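Local coordinates for protein tRNA endonuclease VMS1 (Saccharomyces cerevisiae, PDB 5WHG) that cleaves polypeptidyl-tRNAs downstream of the ribosome-associated quality control pathway, releasing incompletely synthesized polypeptides for degradation, at residues Q30-M38 with P161-Y169; F211-I222 with L292-W303. All coordinates share one frame; numbering follows the deposited sequence.

Contact 1. Residues Q30-M38 with P161-Y169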
loop_
_atom_site.group_PDB
_atom_site.type_symbol
_atom_site.label_atom_id
_atom_site.label_comp_id
_atom_site.label_asym_id
_atom_site.label_seq_id
_atom_site.Cartn_x
_atom_site.Cartn_y
_atom_site.Cartn_z
ATOM N N GLN A 30 -8.652 19.068 10.627
ATOM C CA GLN A 30 -8.543 19.283 12.068
ATOM C C GLN A 30 -7.545 18.316 12.685
ATOM O O GLN A 30 -6.628 18.719 13.404
ATOM C CB GLN A 30 -9.913 19.130 12.739
ATOM C CG GLN A 30 -9.959 19.676 14.177
ATOM C CD GLN A 30 -11.047 19.038 15.040
ATOM O OE1 GLN A 30 -11.216 17.818 15.042
ATOM N NE2 GLN A 30 -11.781 19.865 15.782
ATOM N N LEU A 31 -7.703 17.028 12.399
ATOM C CA LEU A 31 -6.783 16.038 12.942
ATOM C C LEU A 31 -5.370 16.219 12.382
ATOM O O LEU A 31 -4.386 16.050 13.110
ATOM C CB LEU A 31 -7.330 14.641 12.660
ATOM C CG LEU A 31 -6.474 13.455 13.087
ATOM C CD1 LEU A 31 -6.071 13.613 14.531
ATOM C CD2 LEU A 31 -7.239 12.158 12.891
ATOM N N LEU A 32 -5.249 16.589 11.103
ATOM C CA LEU A 32 -3.933 16.756 10.486
ATOM C C LEU A 32 -3.140 17.869 11.161
ATOM O O LEU A 32 -2.030 17.647 11.660
ATOM C CB LEU A 32 -4.096 17.054 8.996
ATOM C CG LEU A 32 -3.022 16.503 8.076
ATOM C CD1 LEU A 32 -2.687 15.109 8.515
ATOM C CD2 LEU A 32 -3.559 16.470 6.675
ATOM N N ASN A 33 -3.704 19.083 11.176
ATOM C CA ASN A 33 -3.040 20.259 11.731
ATOM C C ASN A 33 -2.788 20.147 13.227
ATOM O O ASN A 33 -2.041 20.971 13.771
ATOM C CB ASN A 33 -3.867 21.520 11.451
ATOM C CG ASN A 33 -3.621 22.095 10.066
ATOM O OD1 ASN A 33 -3.151 21.405 9.157
ATOM N ND2 ASN A 33 -3.937 23.374 9.904
ATOM N N SER A 34 -3.388 19.167 13.905
ATOM C CA SER A 34 -3.080 18.934 15.310
ATOM C C SER A 34 -1.865 18.030 15.501
ATOM O O SER A 34 -1.143 18.197 16.488
ATOM C CB SER A 34 -4.304 18.350 16.047
ATOM O OG SER A 34 -4.406 16.932 15.948
ATOM N N LEU A 35 -1.608 17.100 14.572
ATOM C CA LEU A 35 -0.492 16.161 14.690
ATOM C C LEU A 35 0.832 16.873 14.965
ATOM O O LEU A 35 1.206 17.815 14.260
ATOM C CB LEU A 35 -0.377 15.341 13.409
ATOM C CG LEU A 35 -1.518 14.368 13.116
ATOM C CD1 LEU A 35 -1.119 13.392 12.007
ATOM C CD2 LEU A 35 -1.970 13.613 14.381
ATOM N N LYS A 36 1.545 16.403 15.993
ATOM C CA LYS A 36 2.827 16.963 16.408
ATOM C C LYS A 36 3.814 15.824 16.615
ATOM O O LYS A 36 3.542 14.901 17.393
ATOM C CB LYS A 36 2.700 17.775 17.708
ATOM C CG LYS A 36 1.538 18.759 17.779
ATOM C CD LYS A 36 1.717 19.955 16.851
ATOM C CE LYS A 36 0.767 21.081 17.254
ATOM N NZ LYS A 36 1.055 22.380 16.579
ATOM N N LEU A 37 4.965 15.896 15.938
ATOM C CA LEU A 37 5.907 14.781 15.915
ATOM C C LEU A 37 6.698 14.671 17.214
ATOM O O LEU A 37 7.293 15.650 17.675
ATOM C CB LEU A 37 6.885 14.928 14.755
ATOM C CG LEU A 37 7.937 13.814 14.825
ATOM C CD1 LEU A 37 7.374 12.504 14.265
ATOM C CD2 LEU A 37 9.244 14.205 14.160
HETATM N N MSE A 38 6.745 13.463 17.770
HETATM C CA MSE A 38 7.548 13.183 18.953
HETATM C C MSE A 38 9.034 12.916 18.668
HETATM O O MSE A 38 9.373 12.160 17.762
HETATM C CB MSE A 38 6.967 11.990 19.689
HETATM C CG MSE A 38 7.830 11.546 20.836
HETATM SE SE MSE A 38 6.919 10.274 21.965
HETATM C CE MSE A 38 5.236 11.225 22.202
ATOM N N PRO A 161 9.438 0.218 15.168
ATOM C CA PRO A 161 8.888 0.274 13.806
ATOM C C PRO A 161 8.012 1.479 13.523
ATOM O O PRO A 161 7.620 1.664 12.361
ATOM C CB PRO A 161 8.053 -1.006 13.726
ATOM C CG PRO A 161 7.562 -1.183 15.137
ATOM C CD PRO A 161 8.700 -0.725 16.025
ATOM N N TYR A 162 7.682 2.292 14.528
ATOM C CA TYR A 162 6.682 3.344 14.391
ATOM C C TYR A 162 7.289 4.736 14.476
ATOM O O TYR A 162 8.415 4.949 14.931
ATOM C CB TYR A 162 5.612 3.255 15.476
ATOM C CG TYR A 162 4.794 2.003 15.532
ATOM C CD1 TYR A 162 4.021 1.602 14.449
ATOM C CD2 TYR A 162 4.732 1.255 16.710
ATOM C CE1 TYR A 162 3.245 0.467 14.519
ATOM C CE2 TYR A 162 3.961 0.129 16.792
ATOM C CZ TYR A 162 3.222 -0.266 15.697
ATOM O OH TYR A 162 2.461 -1.406 15.782
ATOM N N ILE A 163 6.465 5.691 14.062
ATOM C CA ILE A 163 6.658 7.115 14.280
ATOM C C ILE A 163 5.412 7.609 15.003
ATOM O O ILE A 163 4.309 7.109 14.743
ATOM C CB ILE A 163 6.895 7.839 12.935
ATOM C CG1 ILE A 163 8.334 7.618 12.473
ATOM C CG2 ILE A 163 6.554 9.312 13.006
ATOM C CD1 ILE A 163 8.694 8.369 11.225
ATOM N N TYR A 164 5.591 8.542 15.950
ATOM C CA TYR A 164 4.535 8.935 16.883
ATOM C C TYR A 164 4.173 10.406 16.742
ATOM O O TYR A 164 5.040 11.252 16.487
ATOM C CB TYR A 164 4.945 8.673 18.329
ATOM C CG TYR A 164 5.416 7.267 18.584
ATOM C CD1 TYR A 164 4.510 6.247 18.812
ATOM C CD2 TYR A 164 6.770 6.958 18.602
ATOM C CE1 TYR A 164 4.930 4.952 19.045
ATOM C CE2 TYR A 164 7.201 5.668 18.840
ATOM C CZ TYR A 164 6.272 4.663 19.057
ATOM O OH TYR A 164 6.683 3.369 19.291
ATOM N N PHE A 165 2.886 10.698 16.927
ATOM C CA PHE A 165 2.384 12.062 17.025
ATOM C C PHE A 165 1.544 12.220 18.295
ATOM O O PHE A 165 1.055 11.241 18.874
ATOM C CB PHE A 165 1.549 12.451 15.792
ATOM C CG PHE A 165 2.291 12.328 14.499
ATOM C CD1 PHE A 165 2.287 11.128 13.791
ATOM C CD2 PHE A 165 3.005 13.403 13.989
ATOM C CE1 PHE A 165 2.981 11.004 12.593
ATOM C CE2 PHE A 165 3.709 13.283 12.789
ATOM C CZ PHE A 165 3.690 12.079 12.089
ATOM N N LYS A 166 1.372 13.472 18.728
ATOM C CA LYS A 166 0.554 13.786 19.893
ATOM C C LYS A 166 -0.625 14.673 19.495
ATOM O O LYS A 166 -0.531 15.442 18.529
ATOM C CB LYS A 166 1.385 14.481 20.983
ATOM C CG LYS A 166 2.753 13.851 21.243
ATOM C CD LYS A 166 3.349 14.393 22.526
ATOM C CE LYS A 166 4.762 14.943 22.343
ATOM N NZ LYS A 166 5.125 15.921 23.454
ATOM N N SER A 167 -1.733 14.572 20.261
ATOM C CA SER A 167 -2.968 15.311 19.973
ATOM C C SER A 167 -4.077 15.171 21.022
ATOM O O SER A 167 -4.202 16.033 21.902
ATOM C CB SER A 167 -3.517 14.892 18.607
ATOM O OG SER A 167 -3.475 13.492 18.495
ATOM N N LYS A 168 -4.907 14.113 20.923
ATOM C CA LYS A 168 -6.175 13.982 21.663
ATOM C C LYS A 168 -6.177 12.725 22.530
ATOM O O LYS A 168 -6.449 11.629 22.033
ATOM C CB LYS A 168 -7.370 13.954 20.702
ATOM C CG LYS A 168 -7.482 15.217 19.875
ATOM C CD LYS A 168 -8.823 15.368 19.199
ATOM C CE LYS A 168 -9.011 16.821 18.761
ATOM N NZ LYS A 168 -7.985 17.242 17.789
ATOM N N TYR A 169 -5.918 12.894 23.829
ATOM C CA TYR A 169 -5.940 11.793 24.797
ATOM C C TYR A 169 -7.345 11.202 24.944
ATOM O O TYR A 169 -7.795 10.868 26.051
ATOM C CB TYR A 169 -5.444 12.277 26.164
ATOM C CG TYR A 169 -4.211 11.583 26.719
ATOM C CD1 TYR A 169 -4.317 10.378 27.418
ATOM C CD2 TYR A 169 -2.943 12.158 26.582
ATOM C CE1 TYR A 169 -3.193 9.753 27.942
ATOM C CE2 TYR A 169 -1.815 11.544 27.105
ATOM C CZ TYR A 169 -1.944 10.345 27.782
ATOM O OH TYR A 169 -0.820 9.741 28.296
#
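With CG of Phe165 opposite its own carbonyl carbon (chi1 -58°) and CG of Leu37 extended away from the backbone N (chi1 175°), the two side chains, partners in a non-hydrogen-bonded antiparallel pair, come together on one face of the sheet. Leu37 CD1 lies 4.0 Å from Phe165 CE2 and reaches on to Ile163 CG2, 3.5 Å away. Leu35, which follows the helix, puts CD1 over one face of the Phe165 ring, and Leu195 of helix 191-198 also touches both residues. Branched and flat apolar groups suit this place: Leu35 and Phe165 are buried against helix 191-198, while Leu37 lies at the exposed margin of the same cluster. Lys166 N donates to Lys36 O at 2.9 Å. Met38 N donates to Tyr164 O at 3.1 Å. On the other face selenomethionine Met38 lays its CE against the Lys166 methylenes, 3.7 Å from CD, while its SE makes an oblique Met-aromatic contact with Tyr164. Long, flexible chains fit an outward face. A few backbone bonds thus hold 36-37 as the outermost strand of the four-stranded antiparallel sheet, with apolar burial concentrated around Phe165.

Contact 2. Residues F211-I222 with L292-W303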
loop_
_atom_site.group_PDB
_atom_site.type_symbol
_atom_site.label_atom_id
_atom_site.label_comp_id
_atom_site.label_asym_id
_atom_site.label_seq_id
_atom_site.Cartn_x
_atom_site.Cartn_y
_atom_site.Cartn_z
ATOM N N PHE A 211 2.511 -8.014 -2.159
ATOM C CA PHE A 211 2.899 -9.347 -2.605
ATOM C C PHE A 211 3.241 -10.213 -1.398
ATOM O O PHE A 211 4.034 -9.806 -0.543
ATOM C CB PHE A 211 4.099 -9.263 -3.562
ATOM C CG PHE A 211 3.771 -8.603 -4.885
ATOM C CD1 PHE A 211 2.954 -9.253 -5.817
ATOM C CD2 PHE A 211 4.264 -7.341 -5.197
ATOM C CE1 PHE A 211 2.637 -8.660 -7.033
ATOM C CE2 PHE A 211 3.960 -6.736 -6.423
ATOM C CZ PHE A 211 3.142 -7.392 -7.343
HETATM N N MSE A 212 2.627 -11.393 -1.322
HETATM C CA MSE A 212 3.050 -12.428 -0.400
HETATM C C MSE A 212 3.178 -13.767 -1.111
HETATM O O MSE A 212 2.297 -14.151 -1.867
HETATM C CB MSE A 212 2.061 -12.587 0.742
HETATM C CG MSE A 212 1.754 -11.351 1.521
HETATM SE SE MSE A 212 0.249 -11.729 2.714
HETATM C CE MSE A 212 -0.184 -9.907 3.251
ATOM N N VAL A 213 4.260 -14.495 -0.851
ATOM C CA VAL A 213 4.465 -15.824 -1.415
ATOM C C VAL A 213 4.947 -16.719 -0.292
ATOM O O VAL A 213 5.617 -16.267 0.639
ATOM C CB VAL A 213 5.472 -15.827 -2.600
ATOM C CG1 VAL A 213 6.840 -15.415 -2.142
ATOM C CG2 VAL A 213 5.555 -17.180 -3.259
ATOM N N GLY A 214 4.578 -17.989 -0.364
ATOM C CA GLY A 214 5.100 -18.933 0.598
ATOM C C GLY A 214 4.366 -20.251 0.572
ATOM O O GLY A 214 3.132 -20.285 0.491
ATOM N N GLY A 215 5.116 -21.345 0.654
ATOM C CA GLY A 215 4.495 -22.658 0.645
ATOM C C GLY A 215 3.715 -22.950 -0.616
ATOM O O GLY A 215 2.705 -23.656 -0.564
ATOM N N GLY A 216 4.152 -22.420 -1.755
ATOM C CA GLY A 216 3.492 -22.692 -3.011
ATOM C C GLY A 216 2.335 -21.775 -3.314
ATOM O O GLY A 216 1.785 -21.850 -4.423
ATOM N N HIS A 217 1.963 -20.907 -2.369
ATOM C CA HIS A 217 0.881 -19.942 -2.529
ATOM C C HIS A 217 1.430 -18.566 -2.870
ATOM O O HIS A 217 2.472 -18.140 -2.349
ATOM C CB HIS A 217 0.029 -19.819 -1.259
ATOM C CG HIS A 217 -0.594 -21.102 -0.811
ATOM N ND1 HIS A 217 -1.766 -21.590 -1.350
ATOM C CD2 HIS A 217 -0.215 -21.992 0.140
ATOM C CE1 HIS A 217 -2.073 -22.733 -0.761
ATOM N NE2 HIS A 217 -1.151 -22.997 0.148
ATOM N N PHE A 218 0.689 -17.858 -3.716
ATOM C CA PHE A 218 0.971 -16.478 -4.066
ATOM C C PHE A 218 -0.319 -15.682 -3.961
ATOM O O PHE A 218 -1.397 -16.197 -4.274
ATOM C CB PHE A 218 1.543 -16.383 -5.487
ATOM C CG PHE A 218 1.647 -14.991 -6.002
ATOM C CD1 PHE A 218 2.752 -14.192 -5.672
ATOM C CD2 PHE A 218 0.651 -14.460 -6.818
ATOM C CE1 PHE A 218 2.867 -12.876 -6.163
ATOM C CE2 PHE A 218 0.755 -13.136 -7.312
ATOM C CZ PHE A 218 1.868 -12.346 -6.981
ATOM N N ALA A 219 -0.203 -14.442 -3.491
ATOM C CA ALA A 219 -1.232 -13.415 -3.631
ATOM C C ALA A 219 -0.553 -12.070 -3.880
ATOM O O ALA A 219 0.358 -11.685 -3.143
ATOM C CB ALA A 219 -2.123 -13.330 -2.395
ATOM N N GLY A 220 -0.986 -11.366 -4.926
ATOM C CA GLY A 220 -0.524 -10.022 -5.179
ATOM C C GLY A 220 -1.697 -9.101 -5.452
ATOM O O GLY A 220 -2.779 -9.540 -5.850
ATOM N N ALA A 221 -1.472 -7.804 -5.212
ATOM C CA ALA A 221 -2.484 -6.804 -5.530
ATOM C C ALA A 221 -1.832 -5.449 -5.775
ATOM O O ALA A 221 -0.760 -5.156 -5.241
ATOM C CB ALA A 221 -3.527 -6.711 -4.415
ATOM N N ILE A 222 -2.477 -4.635 -6.614
ATOM C CA ILE A 222 -2.188 -3.206 -6.739
ATOM C C ILE A 222 -3.305 -2.471 -5.996
ATOM O O ILE A 222 -4.475 -2.544 -6.389
ATOM C CB ILE A 222 -2.104 -2.755 -8.208
ATOM C CG1 ILE A 222 -1.013 -3.514 -8.988
ATOM C CG2 ILE A 222 -1.862 -1.261 -8.295
ATOM C CD1 ILE A 222 0.415 -3.373 -8.431
ATOM N N LEU A 292 6.649 -21.785 -9.563
ATOM C CA LEU A 292 5.920 -20.557 -9.255
ATOM C C LEU A 292 6.592 -19.331 -9.869
ATOM O O LEU A 292 5.917 -18.351 -10.206
ATOM C CB LEU A 292 5.820 -20.400 -7.738
ATOM C CG LEU A 292 4.621 -19.687 -7.115
ATOM C CD1 LEU A 292 3.385 -19.864 -7.958
ATOM C CD2 LEU A 292 4.372 -20.266 -5.738
ATOM N N LYS A 293 7.915 -19.390 -10.049
ATOM C CA LYS A 293 8.701 -18.225 -10.438
ATOM C C LYS A 293 8.232 -17.617 -11.759
ATOM O O LYS A 293 8.128 -16.392 -11.875
ATOM C CB LYS A 293 10.174 -18.619 -10.521
ATOM C CG LYS A 293 11.100 -17.455 -10.799
ATOM C CD LYS A 293 12.469 -17.950 -11.219
ATOM C CE LYS A 293 13.443 -16.805 -11.412
ATOM N NZ LYS A 293 14.826 -17.333 -11.581
ATOM N N THR A 294 7.965 -18.445 -12.777
ATOM C CA THR A 294 7.535 -17.878 -14.052
ATOM C C THR A 294 6.123 -17.308 -13.942
ATOM O O THR A 294 5.863 -16.199 -14.435
ATOM C CB THR A 294 7.633 -18.915 -15.189
ATOM O OG1 THR A 294 6.811 -20.040 -14.893
ATOM C CG2 THR A 294 9.044 -19.408 -15.344
ATOM N N ASP A 295 5.207 -18.039 -13.286
ATOM C CA ASP A 295 3.877 -17.500 -12.982
ATOM C C ASP A 295 3.953 -16.106 -12.362
ATOM O O ASP A 295 3.213 -15.198 -12.758
ATOM C CB ASP A 295 3.117 -18.434 -12.035
ATOM C CG ASP A 295 2.686 -19.727 -12.707
ATOM O OD1 ASP A 295 2.199 -19.675 -13.856
ATOM O OD2 ASP A 295 2.838 -20.799 -12.088
ATOM N N ILE A 296 4.831 -15.919 -11.373
ATOM C CA ILE A 296 4.862 -14.632 -10.685
ATOM C C ILE A 296 5.539 -13.589 -11.551
ATOM O O ILE A 296 5.085 -12.440 -11.636
ATOM C CB ILE A 296 5.548 -14.762 -9.313
ATOM C CG1 ILE A 296 4.624 -15.462 -8.313
ATOM C CG2 ILE A 296 5.974 -13.385 -8.789
ATOM C CD1 ILE A 296 5.349 -16.058 -7.111
ATOM N N GLN A 297 6.622 -13.969 -12.227
ATOM C CA GLN A 297 7.220 -13.038 -13.164
ATOM C C GLN A 297 6.231 -12.629 -14.247
ATOM O O GLN A 297 6.327 -11.520 -14.780
ATOM C CB GLN A 297 8.484 -13.645 -13.743
ATOM C CG GLN A 297 9.536 -13.700 -12.677
ATOM C CD GLN A 297 10.876 -14.182 -13.155
ATOM O OE1 GLN A 297 11.873 -13.958 -12.482
ATOM N NE2 GLN A 297 10.910 -14.877 -14.298
ATOM N N GLY A 298 5.259 -13.486 -14.556
ATOM C CA GLY A 298 4.199 -13.086 -15.468
ATOM C C GLY A 298 3.295 -12.006 -14.903
ATOM O O GLY A 298 2.909 -11.073 -15.617
ATOM N N VAL A 299 2.916 -12.128 -13.627
ATOM C CA VAL A 299 2.102 -11.090 -12.998
ATOM C C VAL A 299 2.874 -9.784 -12.932
ATOM O O VAL A 299 2.303 -8.709 -13.121
ATOM C CB VAL A 299 1.634 -11.517 -11.594
ATOM C CG1 VAL A 299 0.851 -10.376 -10.944
ATOM C CG2 VAL A 299 0.786 -12.771 -11.652
ATOM N N LEU A 300 4.183 -9.849 -12.673
ATOM C CA LEU A 300 4.944 -8.608 -12.526
ATOM C C LEU A 300 5.043 -7.868 -13.855
ATOM O O LEU A 300 4.796 -6.659 -13.916
ATOM C CB LEU A 300 6.335 -8.882 -11.948
ATOM C CG LEU A 300 6.358 -9.452 -10.535
ATOM C CD1 LEU A 300 7.774 -9.536 -9.980
ATOM C CD2 LEU A 300 5.454 -8.652 -9.625
ATOM N N LYS A 301 5.381 -8.582 -14.934
ATOM C CA LYS A 301 5.332 -7.976 -16.262
ATOM C C LYS A 301 3.930 -7.461 -16.565
ATOM O O LYS A 301 3.759 -6.330 -17.031
ATOM C CB LYS A 301 5.796 -8.978 -17.327
ATOM C CG LYS A 301 5.622 -8.510 -18.785
ATOM C CD LYS A 301 6.816 -7.720 -19.343
ATOM C CE LYS A 301 7.949 -8.650 -19.728
ATOM N NZ LYS A 301 9.151 -7.910 -20.264
ATOM N N ASP A 302 2.910 -8.247 -16.246
ATOM C CA ASP A 302 1.552 -7.803 -16.530
ATOM C C ASP A 302 1.217 -6.483 -15.829
ATOM O O ASP A 302 0.462 -5.668 -16.370
ATOM C CB ASP A 302 0.584 -8.909 -16.136
ATOM C CG ASP A 302 -0.694 -8.852 -16.905
ATOM O OD1 ASP A 302 -1.100 -7.727 -17.290
ATOM O OD2 ASP A 302 -1.291 -9.934 -17.113
ATOM N N TRP A 303 1.789 -6.240 -14.648
ATOM C CA TRP A 303 1.484 -5.052 -13.863
ATOM C C TRP A 303 2.582 -4.006 -13.940
ATOM O O TRP A 303 2.547 -3.029 -13.189
ATOM C CB TRP A 303 1.228 -5.422 -12.398
ATOM C CG TRP A 303 -0.023 -6.182 -12.163
ATOM C CD1 TRP A 303 -1.019 -6.439 -13.066
ATOM C CD2 TRP A 303 -0.410 -6.821 -10.943
ATOM N NE1 TRP A 303 -2.025 -7.189 -12.468
ATOM C CE2 TRP A 303 -1.667 -7.444 -11.170
ATOM C CE3 TRP A 303 0.178 -6.932 -9.680
ATOM C CZ2 TRP A 303 -2.345 -8.147 -10.173
ATOM C CZ3 TRP A 303 -0.508 -7.623 -8.678
ATOM C CH2 TRP A 303 -1.755 -8.223 -8.932
#
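Phe218 and Ile296 meet where the hairpin of strands 207-214 and 217-224 receives helix 292-302, whose axis runs almost along strand 217-222, at 6°. Ile296 CG1 sits over one face of the Phe218 ring in a CH-pi contact, 3.5 Å from Phe218 CD1, and Ile296 CD1 reaches Val213 CG2. Extension of Phe218 away from its backbone N (chi1 170°) presents that face to the helix; Phe254 of strand 247-255 also stacks with the ring. Leu292 closes the turn end of this buried packing, its CD2 3.3 Å from Gly216 O.

The packing is close again at the helix's C-terminal end. Ile222 CG1 lies over one face of the Trp303 indole, 3.7 Å from CE3, while Val299 CG1, from the last turn of helix 292-302, covers the opposite face. The indole's edge meets backbone, with CH2 3.5 Å from Gly220 O. Gly220, with no side chain, lets the Trp303 and Phe211 rings lie against the strand backbone. Phe211 meets Trp303 rim to rim, CE1 to CZ3 at 3.7 Å, and takes Leu300 CD2 at 3.5 Å from its CZ.

The loose side lies at the hairpin tip and on the outward face of the helix. The type I' turn from Gly214 to His217 uses glycines for its unusual backbone angles, and Gly215 is exposed. Thr294, Gly298, Lys301 and Asp302 face solvent, while Lys293 and Asp295 form salt bridges with Asp328 and Arg256.

No hydrogen bond crosses between hairpin and helix. Cohesion therefore rests on apolar burial and shape fit, as expected where a helix covers a sheet in the core of the VLRF1 domain, the part that mediates binding to the 60S subunit.

Contact 2 belongs to the buried core and contact 1 to the surface, and they lie on opposite sides of the chain's centre, with centres about 36 Å apart and nearest atoms about 15 Å apart. They share no helix or strand: 30-38 with 161-169 builds the margin of the four-stranded antiparallel sheet, whereas 211-222 with 292-303 sets a helix on the five-stranded mixed sheet of the VLRF1 region. Their chemistry follows their places. Strand-to-strand pairing in contact 1 combines backbone hydrogen bonds with burial of Leu35 and Phe165, and carries lysines on its outward face; helix-to-sheet packing in contact 2 relies on interlocking aromatic and aliphatic side chains.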